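Local coordinates for teichoic acid biosynthesis protein F (Staphylococcus epidermidis, PDB 3L7I) that belongs to the teichoic acid biosynthesis proteins and carries a GT-B-type region built on two parallel-sheet domains, at residues G445-R450 / N486-E491; I504-Y509 / C699-G704; D513-R518 / E611-S616; L532-D537 / V578-M583. All coordinates share one frame; numbering follows the deposited sequence.

Contact 1 of 4, residues G445-R450 / N486-E491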
loop_
_atom_site.group_PDB
_atom_site.type_symbol
_atom_site.label_atom_id
_atom_site.label_comp_id
_atom_site.label_asym_id
_atom_site.label_seq_id
_atom_site.Cartn_x
_atom_site.Cartn_y
_atom_site.Cartn_z
ATOM N N GLY A 445 13.032 -19.537 41.967
ATOM C CA GLY A 445 14.093 -19.852 42.903
ATOM C C GLY A 445 14.897 -18.730 43.517
ATOM O O GLY A 445 15.108 -17.694 42.897
ATOM N N THR A 446 15.344 -18.962 44.747
ATOM C CA THR A 446 16.183 -18.021 45.458
ATOM C C THR A 446 17.465 -17.821 44.677
ATOM O O THR A 446 18.147 -18.795 44.360
ATOM C CB THR A 446 16.562 -18.536 46.868
ATOM O OG1 THR A 446 15.401 -18.576 47.714
ATOM C CG2 THR A 446 17.593 -17.620 47.489
ATOM N N PRO A 447 17.807 -16.557 44.360
ATOM C CA PRO A 447 18.969 -16.346 43.492
ATOM C C PRO A 447 20.258 -16.559 44.260
ATOM O O PRO A 447 20.350 -16.201 45.430
ATOM C CB PRO A 447 18.843 -14.878 43.077
ATOM C CG PRO A 447 17.479 -14.470 43.466
ATOM C CD PRO A 447 17.125 -15.292 44.666
ATOM N N LEU A 448 21.228 -17.178 43.597
ATOM C CA LEU A 448 22.591 -17.238 44.092
ATOM C C LEU A 448 23.436 -16.400 43.142
ATOM O O LEU A 448 24.310 -15.652 43.572
ATOM C CB LEU A 448 23.088 -18.675 44.113
ATOM C CG LEU A 448 24.596 -18.847 44.219
ATOM C CD1 LEU A 448 24.994 -18.825 45.672
ATOM C CD2 LEU A 448 25.043 -20.135 43.550
ATOM N N LYS A 449 23.154 -16.508 41.851
ATOM C CA LYS A 449 23.864 -15.722 40.856
ATOM C C LYS A 449 23.147 -14.386 40.572
ATOM O O LYS A 449 21.916 -14.316 40.552
ATOM C CB LYS A 449 24.027 -16.532 39.550
ATOM C CG LYS A 449 24.921 -17.787 39.658
ATOM C CD LYS A 449 24.553 -18.862 38.608
ATOM C CE LYS A 449 25.533 -20.062 38.581
ATOM N NZ LYS A 449 26.698 -19.868 37.614
ATOM N N ARG A 450 23.920 -13.330 40.341
ATOM C CA ARG A 450 23.351 -12.028 40.004
ATOM C C ARG A 450 22.589 -12.069 38.683
ATOM O O ARG A 450 23.066 -12.647 37.707
ATOM C CB ARG A 450 24.449 -10.962 39.924
ATOM C CG ARG A 450 25.262 -10.797 41.186
ATOM C CD ARG A 450 26.300 -9.686 41.033
ATOM N NE ARG A 450 25.727 -8.356 41.261
ATOM C CZ ARG A 450 25.663 -7.757 42.451
ATOM N NH1 ARG A 450 26.141 -8.367 43.543
ATOM N NH2 ARG A 450 25.121 -6.545 42.548
ATOM N N ASN A 486 11.993 -15.626 50.623
ATOM C CA ASN A 486 12.663 -15.122 51.828
ATOM C C ASN A 486 12.993 -13.630 51.737
ATOM O O ASN A 486 12.952 -13.049 50.660
ATOM C CB ASN A 486 13.938 -15.931 52.109
ATOM C CG ASN A 486 14.600 -16.429 50.835
ATOM O OD1 ASN A 486 15.225 -15.664 50.095
ATOM N ND2 ASN A 486 14.453 -17.718 50.566
ATOM N N ARG A 487 13.334 -13.011 52.864
ATOM C CA ARG A 487 13.623 -11.582 52.869
ATOM C C ARG A 487 14.799 -11.248 51.973
ATOM O O ARG A 487 14.805 -10.224 51.302
ATOM C CB ARG A 487 13.880 -11.076 54.281
ATOM C CG ARG A 487 13.913 -9.568 54.348
ATOM C CD ARG A 487 12.588 -8.967 53.882
ATOM N NE ARG A 487 11.856 -8.333 54.982
ATOM C CZ ARG A 487 10.739 -8.802 55.542
ATOM N NH1 ARG A 487 10.183 -9.932 55.107
ATOM N NH2 ARG A 487 10.171 -8.127 56.544
ATOM N N TYR A 488 15.791 -12.128 51.979
ATOM C CA TYR A 488 16.958 -12.038 51.103
ATOM C C TYR A 488 16.572 -11.994 49.633
ATOM O O TYR A 488 17.102 -11.200 48.872
ATOM C CB TYR A 488 17.855 -13.228 51.400
ATOM C CG TYR A 488 18.846 -13.642 50.339
ATOM C CD1 TYR A 488 20.162 -13.213 50.388
ATOM C CD2 TYR A 488 18.482 -14.533 49.336
ATOM C CE1 TYR A 488 21.074 -13.617 49.440
ATOM C CE2 TYR A 488 19.386 -14.943 48.386
ATOM C CZ TYR A 488 20.680 -14.489 48.446
ATOM O OH TYR A 488 21.589 -14.904 47.499
ATOM N N SER A 489 15.636 -12.838 49.233
ATOM C CA SER A 489 15.118 -12.769 47.874
ATOM C C SER A 489 14.326 -11.485 47.630
ATOM O O SER A 489 14.501 -10.844 46.608
ATOM C CB SER A 489 14.277 -14.005 47.537
ATOM O OG SER A 489 15.104 -15.083 47.134
ATOM N N THR A 490 13.455 -11.114 48.560
ATOM C CA THR A 490 12.742 -9.853 48.445
ATOM C C THR A 490 13.695 -8.683 48.235
ATOM O O THR A 490 13.479 -7.858 47.363
ATOM C CB THR A 490 11.904 -9.534 49.695
ATOM O OG1 THR A 490 10.957 -10.582 49.938
ATOM C CG2 THR A 490 11.167 -8.208 49.513
ATOM N N GLU A 491 14.745 -8.601 49.043
ATOM C CA GLU A 491 15.627 -7.439 49.001
ATOM C C GLU A 491 16.344 -7.378 47.655
ATOM O O GLU A 491 16.516 -6.301 47.079
ATOM C CB GLU A 491 16.624 -7.483 50.159
ATOM C CG GLU A 491 16.702 -6.180 50.944
ATOM C CD GLU A 491 15.524 -5.980 51.912
ATOM O OE1 GLU A 491 15.640 -6.397 53.093
ATOM O OE2 GLU A 491 14.491 -5.389 51.504
#
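The start of helix 487-496, capped by Asn-486, meets the loop that follows strand 438-441 in the first Rossmann-like domain of this GT-B-type protein. Hydrogen bonds do most of the work. Asn-486 sits at the N-cap, and its OD1 accepts two bonds from Ser-489: one from the backbone N at 3.0 Å, lying in the carbonyl plane, and one from the hydroxyl OG, which comes in above that plane. With OD1 turned to the helix, the amide nitrogen faces the loop: Asn-486 ND2 donates to Thr-446 OG1 at 3.1 Å, nearly straight at 166° and close to the amide plane. ND2 also bonds Phe-698 O, so both ends of the amide are held and its flip is fixed. Two residues on, Tyr-488 OH donates to Pro-447 O at 2.7 Å, in the carbonyl plane; the oxygen lies at the edge of the tyrosine ring, in the plane of that ring.

Van der Waals contact fills in between. Thr-446 puts its methyl CG2 anti to the backbone N (chi1, measured to OG1, is -68°), and this methyl reaches the same ring edge, 3.3 Å from Tyr-488 CE2. Phe-698 adds an edge-to-face contact with the tyrosine ring. Beyond the proline, Leu-448 turns away from the helix toward Met-627 and Phe-628 of helix 626-630, with a bound sulfate ion about 5 Å from its side chain. On the helix side of Pro-447, the ring carbon CD rests 3.2 Å from Ser-489 OG.

Contact 2 of 4, residues I504-Y509 / C699-G704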
loop_
_atom_site.group_PDB
_atom_site.type_symbol
_atom_site.label_atom_id
_atom_site.label_comp_id
_atom_site.label_asym_id
_atom_site.label_seq_id
_atom_site.Cartn_x
_atom_site.Cartn_y
_atom_site.Cartn_z
ATOM N N ILE A 504 5.381 -7.745 46.040
ATOM C CA ILE A 504 5.979 -9.010 46.411
ATOM C C ILE A 504 5.136 -9.748 47.449
ATOM O O ILE A 504 4.723 -9.164 48.459
ATOM C CB ILE A 504 7.371 -8.766 46.962
ATOM C CG1 ILE A 504 8.278 -8.287 45.828
ATOM C CG2 ILE A 504 7.911 -10.028 47.609
ATOM C CD1 ILE A 504 9.507 -7.538 46.288
ATOM N N LEU A 505 4.859 -11.025 47.198
ATOM C CA LEU A 505 4.202 -11.860 48.203
ATOM C C LEU A 505 5.227 -12.812 48.805
ATOM O O LEU A 505 5.605 -13.806 48.170
ATOM C CB LEU A 505 3.085 -12.676 47.576
ATOM C CG LEU A 505 2.076 -11.957 46.699
ATOM C CD1 LEU A 505 1.062 -12.943 46.163
ATOM C CD2 LEU A 505 1.410 -10.900 47.526
ATOM N N GLU A 506 5.701 -12.505 50.008
ATOM C CA GLU A 506 6.677 -13.358 50.673
ATOM C C GLU A 506 5.962 -14.525 51.274
ATOM O O GLU A 506 5.546 -14.459 52.414
ATOM C CB GLU A 506 7.341 -12.607 51.804
ATOM C CG GLU A 506 8.764 -12.217 51.539
ATOM C CD GLU A 506 9.552 -12.077 52.826
ATOM O OE1 GLU A 506 9.107 -12.604 53.881
ATOM O OE2 GLU A 506 10.613 -11.428 52.776
ATOM N N ILE A 507 5.808 -15.602 50.527
ATOM C CA ILE A 507 4.983 -16.693 51.023
ATOM C C ILE A 507 5.615 -18.053 50.816
ATOM O O ILE A 507 5.174 -19.021 51.413
ATOM C CB ILE A 507 3.603 -16.692 50.361
ATOM C CG1 ILE A 507 3.752 -16.731 48.829
ATOM C CG2 ILE A 507 2.789 -15.487 50.820
ATOM C CD1 ILE A 507 2.430 -16.905 48.103
ATOM N N GLY A 508 6.646 -18.115 49.968
ATOM C CA GLY A 508 7.353 -19.355 49.691
ATOM C C GLY A 508 6.864 -19.947 48.390
ATOM O O GLY A 508 5.833 -19.540 47.864
ATOM N N TYR A 509 7.604 -20.907 47.855
ATOM C CA TYR A 509 7.282 -21.480 46.547
ATOM C C TYR A 509 6.203 -22.557 46.614
ATOM O O TYR A 509 6.274 -23.491 47.420
ATOM C CB TYR A 509 8.541 -22.021 45.877
ATOM C CG TYR A 509 9.414 -20.935 45.339
ATOM C CD1 TYR A 509 8.888 -19.992 44.477
ATOM C CD2 TYR A 509 10.757 -20.843 45.682
ATOM C CE1 TYR A 509 9.654 -18.980 43.966
ATOM C CE2 TYR A 509 11.546 -19.822 45.170
ATOM C CZ TYR A 509 10.979 -18.889 44.308
ATOM O OH TYR A 509 11.698 -17.843 43.765
ATOM N N CYS A 699 14.767 -20.708 54.340
ATOM C CA CYS A 699 13.676 -21.664 54.168
ATOM C C CYS A 699 12.575 -21.548 55.199
ATOM O O CYS A 699 11.605 -22.310 55.160
ATOM C CB CYS A 699 14.212 -23.090 54.175
ATOM S SG CYS A 699 15.864 -23.246 53.496
ATOM N N SER A 700 12.722 -20.599 56.115
ATOM C CA SER A 700 11.813 -20.485 57.251
ATOM C C SER A 700 10.409 -20.081 56.817
ATOM O O SER A 700 9.432 -20.363 57.499
ATOM C CB SER A 700 12.351 -19.461 58.252
ATOM O OG SER A 700 12.307 -18.154 57.704
ATOM N N VAL A 701 10.317 -19.416 55.675
ATOM C CA VAL A 701 9.060 -18.840 55.227
ATOM C C VAL A 701 8.036 -19.871 54.780
ATOM O O VAL A 701 6.850 -19.636 54.950
ATOM C CB VAL A 701 9.276 -17.807 54.111
ATOM C CG1 VAL A 701 7.944 -17.363 53.506
ATOM C CG2 VAL A 701 10.070 -16.615 54.641
ATOM N N ASP A 702 8.479 -21.005 54.232
ATOM C CA ASP A 702 7.570 -21.991 53.616
ATOM C C ASP A 702 6.517 -22.646 54.568
ATOM O O ASP A 702 6.825 -23.477 55.418
ATOM C CB ASP A 702 8.360 -23.017 52.764
ATOM C CG ASP A 702 8.646 -22.510 51.311
ATOM O OD1 ASP A 702 7.674 -22.146 50.604
ATOM O OD2 ASP A 702 9.825 -22.486 50.861
ATOM N N ASN A 703 5.268 -22.210 54.392
ATOM C CA ASN A 703 4.088 -22.639 55.139
ATOM C C ASN A 703 3.644 -24.024 54.754
ATOM O O ASN A 703 2.893 -24.671 55.473
ATOM C CB ASN A 703 2.923 -21.725 54.757
ATOM C CG ASN A 703 2.464 -20.847 55.892
ATOM O OD1 ASN A 703 3.100 -20.791 56.943
ATOM N ND2 ASN A 703 1.343 -20.150 55.693
ATOM N N GLY A 704 4.079 -24.452 53.577
ATOM C CA GLY A 704 3.421 -25.533 52.875
ATOM C C GLY A 704 2.115 -25.007 52.309
ATOM O O GLY A 704 1.355 -25.738 51.696
#
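Val-701 and Asp-702 carry this junction of the GT-B fold, where the loop leading into the final helix, 706-721, passes the end of strand 504-506, an outermost strand of the first domain's parallel sheet. Val-701 points at the strand end. Its CG1, anti to the backbone N (chi1 172°), lies against main chain: it is 3.6 Å from Ile-507 C and 3.8 Å from Gly-508 N. The other methyl, CG2, lies beside the Glu-506 carboxylate, 4.2 Å from OE1, the two side chains crossing at about a right angle. That carboxylate is anchored elsewhere, since OE2 forms a salt bridge with Arg-487 and accepts from Thr-490. Glu-506 is also the centre of an inverse gamma turn, which bends the chain as it leaves the sheet.

Ile-507 joins through its backbone; its side chain points away, onto Tyr-709 and Ile-710 of helix 706-721. The final helix therefore packs on the first domain just after the loop has met its strand, consistent with the C-terminal helix crossing back between domains in GT-B proteins.

Asp-702 works with its carboxylate. One oxygen, OD2, makes a weak hydrogen bond to Asn-512 ND2. The other comes in over Gly-508, which has no side chain in the way and adopts a positive phi of 100°: Asp-702 OD1 lies 3.0 Å from Gly-508 CA and equally 3.0 Å from Tyr-509 N.

Contact 3 of 4, residues D513-R518 / E611-S616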
loop_
_atom_site.group_PDB
_atom_site.type_symbol
_atom_site.label_atom_id
_atom_site.label_comp_id
_atom_site.label_asym_id
_atom_site.label_seq_id
_atom_site.Cartn_x
_atom_site.Cartn_y
_atom_site.Cartn_z
ATOM N N ASP A 513 5.790 -26.708 48.498
ATOM C CA ASP A 513 4.733 -27.166 49.404
ATOM C C ASP A 513 4.973 -28.606 49.867
ATOM O O ASP A 513 5.045 -28.881 51.077
ATOM C CB ASP A 513 3.346 -27.057 48.744
ATOM C CG ASP A 513 2.743 -25.633 48.810
ATOM O OD1 ASP A 513 3.334 -24.744 49.474
ATOM O OD2 ASP A 513 1.662 -25.417 48.193
ATOM N N VAL A 514 5.103 -29.519 48.903
ATOM C CA VAL A 514 5.327 -30.942 49.190
ATOM C C VAL A 514 6.507 -31.212 50.145
ATOM O O VAL A 514 6.489 -32.198 50.878
ATOM C CB VAL A 514 5.543 -31.775 47.886
ATOM C CG1 VAL A 514 4.256 -32.397 47.392
ATOM C CG2 VAL A 514 6.172 -30.919 46.824
ATOM N N LEU A 515 7.543 -30.369 50.114
ATOM C CA LEU A 515 8.700 -30.584 50.978
ATOM C C LEU A 515 8.286 -30.358 52.430
ATOM O O LEU A 515 8.816 -30.964 53.364
ATOM C CB LEU A 515 9.861 -29.678 50.579
ATOM C CG LEU A 515 10.333 -29.808 49.127
ATOM C CD1 LEU A 515 11.468 -28.855 48.874
ATOM C CD2 LEU A 515 10.762 -31.228 48.777
ATOM N N VAL A 516 7.300 -29.496 52.612
ATOM C CA VAL A 516 6.801 -29.203 53.947
ATOM C C VAL A 516 5.692 -30.175 54.393
ATOM O O VAL A 516 5.723 -30.690 55.520
ATOM C CB VAL A 516 6.311 -27.760 54.026
ATOM C CG1 VAL A 516 5.428 -27.574 55.237
ATOM C CG2 VAL A 516 7.493 -26.807 54.058
ATOM N N ASN A 517 4.733 -30.436 53.502
ATOM C CA ASN A 517 3.558 -31.250 53.828
ATOM C C ASN A 517 3.673 -32.775 53.675
ATOM O O ASN A 517 2.781 -33.496 54.128
ATOM C CB ASN A 517 2.375 -30.823 52.969
ATOM C CG ASN A 517 2.127 -29.356 53.015
ATOM O OD1 ASN A 517 2.241 -28.729 54.070
ATOM N ND2 ASN A 517 1.777 -28.782 51.865
ATOM N N ARG A 518 4.731 -33.272 53.038
ATOM C CA ARG A 518 4.742 -34.653 52.572
ATOM C C ARG A 518 6.002 -35.434 52.892
ATOM O O ARG A 518 6.101 -36.610 52.532
ATOM C CB ARG A 518 4.563 -34.688 51.061
ATOM C CG ARG A 518 3.203 -34.252 50.555
ATOM C CD ARG A 518 2.302 -35.445 50.397
ATOM N NE ARG A 518 1.654 -35.461 49.093
ATOM C CZ ARG A 518 0.960 -36.496 48.626
ATOM N NH1 ARG A 518 0.834 -37.603 49.355
ATOM N NH2 ARG A 518 0.399 -36.427 47.422
ATOM N N GLU A 611 9.953 -33.964 44.197
ATOM C CA GLU A 611 9.850 -35.371 44.520
ATOM C C GLU A 611 11.238 -35.990 44.624
ATOM O O GLU A 611 11.494 -36.787 45.520
ATOM C CB GLU A 611 8.984 -36.107 43.493
ATOM C CG GLU A 611 7.540 -35.630 43.493
ATOM C CD GLU A 611 6.652 -36.426 42.580
ATOM O OE1 GLU A 611 7.187 -37.181 41.742
ATOM O OE2 GLU A 611 5.413 -36.296 42.695
ATOM N N LEU A 612 12.148 -35.615 43.735
ATOM C CA LEU A 612 13.497 -36.141 43.847
ATOM C C LEU A 612 14.148 -35.708 45.183
ATOM O O LEU A 612 14.862 -36.495 45.826
ATOM C CB LEU A 612 14.347 -35.782 42.630
ATOM C CG LEU A 612 13.932 -36.488 41.334
ATOM C CD1 LEU A 612 14.761 -36.028 40.125
ATOM C CD2 LEU A 612 14.018 -37.986 41.512
ATOM N N PHE A 613 13.884 -34.483 45.635
ATOM C CA PHE A 613 14.431 -34.078 46.932
ATOM C C PHE A 613 13.864 -34.944 48.041
ATOM O O PHE A 613 14.608 -35.446 48.883
ATOM C CB PHE A 613 14.163 -32.599 47.257
ATOM C CG PHE A 613 14.833 -31.641 46.330
ATOM C CD1 PHE A 613 16.092 -31.911 45.826
ATOM C CD2 PHE A 613 14.209 -30.469 45.969
ATOM C CE1 PHE A 613 16.705 -31.036 44.962
ATOM C CE2 PHE A 613 14.823 -29.590 45.113
ATOM C CZ PHE A 613 16.073 -29.871 44.610
ATOM N N LEU A 614 12.540 -35.099 48.042
ATOM C CA LEU A 614 11.838 -35.819 49.106
ATOM C C LEU A 614 12.477 -37.172 49.393
ATOM O O LEU A 614 12.646 -37.556 50.539
ATOM C CB LEU A 614 10.371 -36.024 48.749
ATOM C CG LEU A 614 9.427 -34.874 49.082
ATOM C CD1 LEU A 614 7.998 -35.367 49.039
ATOM C CD2 LEU A 614 9.740 -34.297 50.455
ATOM N N ILE A 615 12.851 -37.895 48.347
ATOM C CA ILE A 615 13.458 -39.192 48.565
ATOM C C ILE A 615 14.992 -39.152 48.704
ATOM O O ILE A 615 15.628 -40.199 48.719
ATOM C CB ILE A 615 13.043 -40.210 47.473
ATOM C CG1 ILE A 615 13.686 -39.843 46.135
ATOM C CG2 ILE A 615 11.518 -40.342 47.395
ATOM C CD1 ILE A 615 13.500 -40.895 45.043
ATOM N N SER A 616 15.588 -37.968 48.837
ATOM C CA SER A 616 17.052 -37.877 48.901
ATOM C C SER A 616 17.585 -37.688 50.311
ATOM O O SER A 616 17.177 -36.752 51.007
ATOM C CB SER A 616 17.569 -36.724 48.051
ATOM O OG SER A 616 17.378 -36.954 46.672
#
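Two short helical segments approach most closely at Leu-515 and Leu-614, whose CA atoms are 6.4 Å apart, in the seam of the GT-B fold where helix 513-517, following the last strand of the first sheet, meets helix 609-614 of the second Rossmann-like domain. The contact is apolar, and Leu-614 is its centre. Its side chain points at the opposing helix and splits there. Branch CD2 meets Leu-515 CD2 at 3.6 Å, the two leucines crossing obliquely. Branch CD1 goes to the helix end, 4.0 Å from Arg-518 CB and the same distance from Val-514 O, which accepts a weak bond from Arg-518 N.

Leu-515 has CG anti to the carbonyl carbon (chi1 -57°) and CD1 anti to CA; the other branch, CD2, does the touching and also lies 4.0 Å from Phe-613 CB. The phenylalanine itself runs on to Met-542 of strand 539-543. Of the Arg-518 side chain, CB does the touching; the guanidinium bends away to a salt bridge with Asp-521. Behind the apolar seam, where the second helix ends, Ser-616 OG turns back to donate to Leu-612 O at 2.7 Å, approaching from 33° above the carbonyl plane.

Contact 4 of 4, residues L532-D537 / V578-M583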
loop_
_atom_site.group_PDB
_atom_site.type_symbol
_atom_site.label_atom_id
_atom_site.label_comp_id
_atom_site.label_asym_id
_atom_site.label_seq_id
_atom_site.Cartn_x
_atom_site.Cartn_y
_atom_site.Cartn_z
ATOM N N LEU A 532 11.079 -44.962 40.120
ATOM C CA LEU A 532 12.484 -44.953 39.690
ATOM C C LEU A 532 13.206 -46.322 39.755
ATOM O O LEU A 532 14.386 -46.418 39.400
ATOM C CB LEU A 532 13.280 -43.917 40.483
ATOM C CG LEU A 532 12.851 -42.457 40.307
ATOM C CD1 LEU A 532 13.323 -41.590 41.468
ATOM C CD2 LEU A 532 13.319 -41.882 38.977
ATOM N N ASN A 533 12.496 -47.363 40.199
ATOM C CA ASN A 533 13.045 -48.720 40.324
ATOM C C ASN A 533 14.250 -48.820 41.238
ATOM O O ASN A 533 15.196 -49.564 40.981
ATOM C CB ASN A 533 13.366 -49.306 38.956
ATOM C CG ASN A 533 12.201 -49.180 37.995
ATOM O OD1 ASN A 533 11.197 -49.901 38.109
ATOM N ND2 ASN A 533 12.316 -48.244 37.043
ATOM N N LEU A 534 14.193 -48.065 42.320
ATOM C CA LEU A 534 15.287 -48.000 43.265
ATOM C C LEU A 534 15.291 -49.200 44.217
ATOM O O LEU A 534 14.253 -49.575 44.764
ATOM C CB LEU A 534 15.194 -46.694 44.052
ATOM C CG LEU A 534 15.303 -45.447 43.176
ATOM C CD1 LEU A 534 15.137 -44.173 43.982
ATOM C CD2 LEU A 534 16.640 -45.461 42.499
ATOM N N PRO A 535 16.464 -49.820 44.397
ATOM C CA PRO A 535 16.743 -50.782 45.465
ATOM C C PRO A 535 16.111 -50.386 46.805
ATOM O O PRO A 535 15.906 -49.203 47.065
ATOM C CB PRO A 535 18.262 -50.722 45.567
ATOM C CG PRO A 535 18.694 -50.476 44.151
ATOM C CD PRO A 535 17.600 -49.687 43.471
ATOM N N SER A 536 15.836 -51.371 47.653
ATOM C CA SER A 536 15.018 -51.156 48.846
ATOM C C SER A 536 15.812 -50.814 50.106
ATOM O O SER A 536 15.384 -49.990 50.909
ATOM C CB SER A 536 14.126 -52.379 49.118
ATOM O OG SER A 536 13.367 -52.734 47.973
ATOM N N ASP A 537 16.959 -51.455 50.288
ATOM C CA ASP A 537 17.740 -51.284 51.509
ATOM C C ASP A 537 18.627 -50.045 51.458
ATOM O O ASP A 537 19.182 -49.618 52.472
ATOM C CB ASP A 537 18.622 -52.508 51.714
ATOM C CG ASP A 537 19.512 -52.790 50.508
ATOM O OD1 ASP A 537 18.966 -52.970 49.389
ATOM O OD2 ASP A 537 20.756 -52.830 50.683
ATOM N N VAL A 578 22.506 -45.449 46.597
ATOM C CA VAL A 578 22.285 -45.330 45.184
ATOM C C VAL A 578 22.393 -43.829 44.872
ATOM O O VAL A 578 22.008 -42.993 45.699
ATOM C CB VAL A 578 20.943 -45.942 44.837
ATOM C CG1 VAL A 578 19.867 -44.873 44.763
ATOM C CG2 VAL A 578 21.063 -46.700 43.563
ATOM N N ILE A 579 22.953 -43.457 43.729
ATOM C CA ILE A 579 23.120 -42.022 43.453
ATOM C C ILE A 579 22.295 -41.505 42.257
ATOM O O ILE A 579 22.382 -42.056 41.148
ATOM C CB ILE A 579 24.610 -41.655 43.293
ATOM C CG1 ILE A 579 24.782 -40.153 43.183
ATOM C CG2 ILE A 579 25.237 -42.356 42.090
ATOM C CD1 ILE A 579 26.257 -39.778 42.993
ATOM N N LEU A 580 21.478 -40.474 42.479
ATOM C CA LEU A 580 20.666 -39.915 41.386
ATOM C C LEU A 580 21.396 -38.782 40.681
ATOM O O LEU A 580 21.748 -37.781 41.317
ATOM C CB LEU A 580 19.315 -39.419 41.897
ATOM C CG LEU A 580 18.531 -40.392 42.772
ATOM C CD1 LEU A 580 17.146 -39.882 43.112
ATOM C CD2 LEU A 580 18.457 -41.725 42.063
ATOM N N LEU A 581 21.636 -38.937 39.380
ATOM C CA LEU A 581 22.340 -37.913 38.613
ATOM C C LEU A 581 21.349 -37.008 37.870
ATOM O O LEU A 581 20.680 -37.442 36.915
ATOM C CB LEU A 581 23.311 -38.547 37.613
ATOM C CG LEU A 581 24.286 -39.603 38.122
ATOM C CD1 LEU A 581 25.139 -40.151 36.990
ATOM C CD2 LEU A 581 25.182 -39.070 39.239
ATOM N N ARG A 582 21.255 -35.754 38.304
ATOM C CA ARG A 582 20.409 -34.783 37.639
ATOM C C ARG A 582 21.249 -33.791 36.853
ATOM O O ARG A 582 21.706 -32.790 37.396
ATOM C CB ARG A 582 19.540 -34.053 38.661
ATOM C CG ARG A 582 18.755 -32.888 38.064
ATOM C CD ARG A 582 17.334 -32.802 38.594
ATOM N NE ARG A 582 16.427 -33.489 37.698
ATOM C CZ ARG A 582 15.356 -32.933 37.147
ATOM N NH1 ARG A 582 15.018 -31.678 37.433
ATOM N NH2 ARG A 582 14.600 -33.652 36.329
ATOM N N MET A 583 21.425 -34.059 35.569
ATOM C CA MET A 583 22.318 -33.270 34.726
ATOM C C MET A 583 21.581 -32.429 33.696
ATOM O O MET A 583 20.426 -32.691 33.399
ATOM C CB MET A 583 23.237 -34.223 33.969
ATOM C CG MET A 583 23.538 -35.486 34.743
ATOM S SD MET A 583 24.731 -35.077 36.016
ATOM C CE MET A 583 26.209 -34.984 35.000
#
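No aromatic ring or planar polar group takes part here; the one ring involved is the puckered pyrrolidine of Pro-535, which offers a corner instead of a face, its CG 4.5 Å from Val-578 CG2. The setting is the second Rossmann-like domain, at the turn between helix 522-531 and strand 539-543. Next to that strand in the sheet, and parallel to it, runs 577-581, reached through helix 566-573 in a beta-alpha-beta crossover. The turn folds over one face of strand 577-581, the face on which Val-578 and Leu-580 stand; Ile-579 between them points the other way.

Asn-533 takes a positive phi of 59° and ends the helix with a Schellman motif; Leu-532 before it and Leu-534 after it both point at the strand. Leu-534 does most of the touching. With CG anti to the carbonyl carbon (chi1 -61°) and CD1 anti to CA, the other methyl, CD2, comes down between the two strand residues. It lies 4.0 Å from Val-578 CG1, the side chains crossing at about a right angle, and 4.2 Å from Leu-580 CD2, where they cross obliquely.

Across the contact there is no hydrogen bond; it rests on van der Waals contact, mostly between methyl groups. Ile-601 of the neighbouring strand touches Leu-534, Val-578 and Leu-580, while Leu-612 of helix 609-614 borders both Leu-532 and Leu-580. At that end the two leucines meet tip to tip, Leu-532 CD1 lying 4.5 Å from Leu-580 CD1.

In the fold
Contacts 1 and 3 are buried; contacts 2 and 4 are partly open to solvent. Chemistry follows place. Near the cleft between the domains, contact 1 is polar and contact 2 mixes a carboxylate with backbone; the two adjoin where Thr-490 CG2 packs on Ile-504 CD1. Contact 3, at the seam, and contact 4, inside the second domain, are apolar, and they adjoin through Ile-615 and Leu-612 of segment 611-616, which pack on Leu-532 of contact 4. Contact 4 lies farther from the chain's centre. Contact 2 encloses contacts 3 and 4 along the chain and touches contact 3, where Gly-704 O probably accepts a hydrogen bond from Asn-517 ND2.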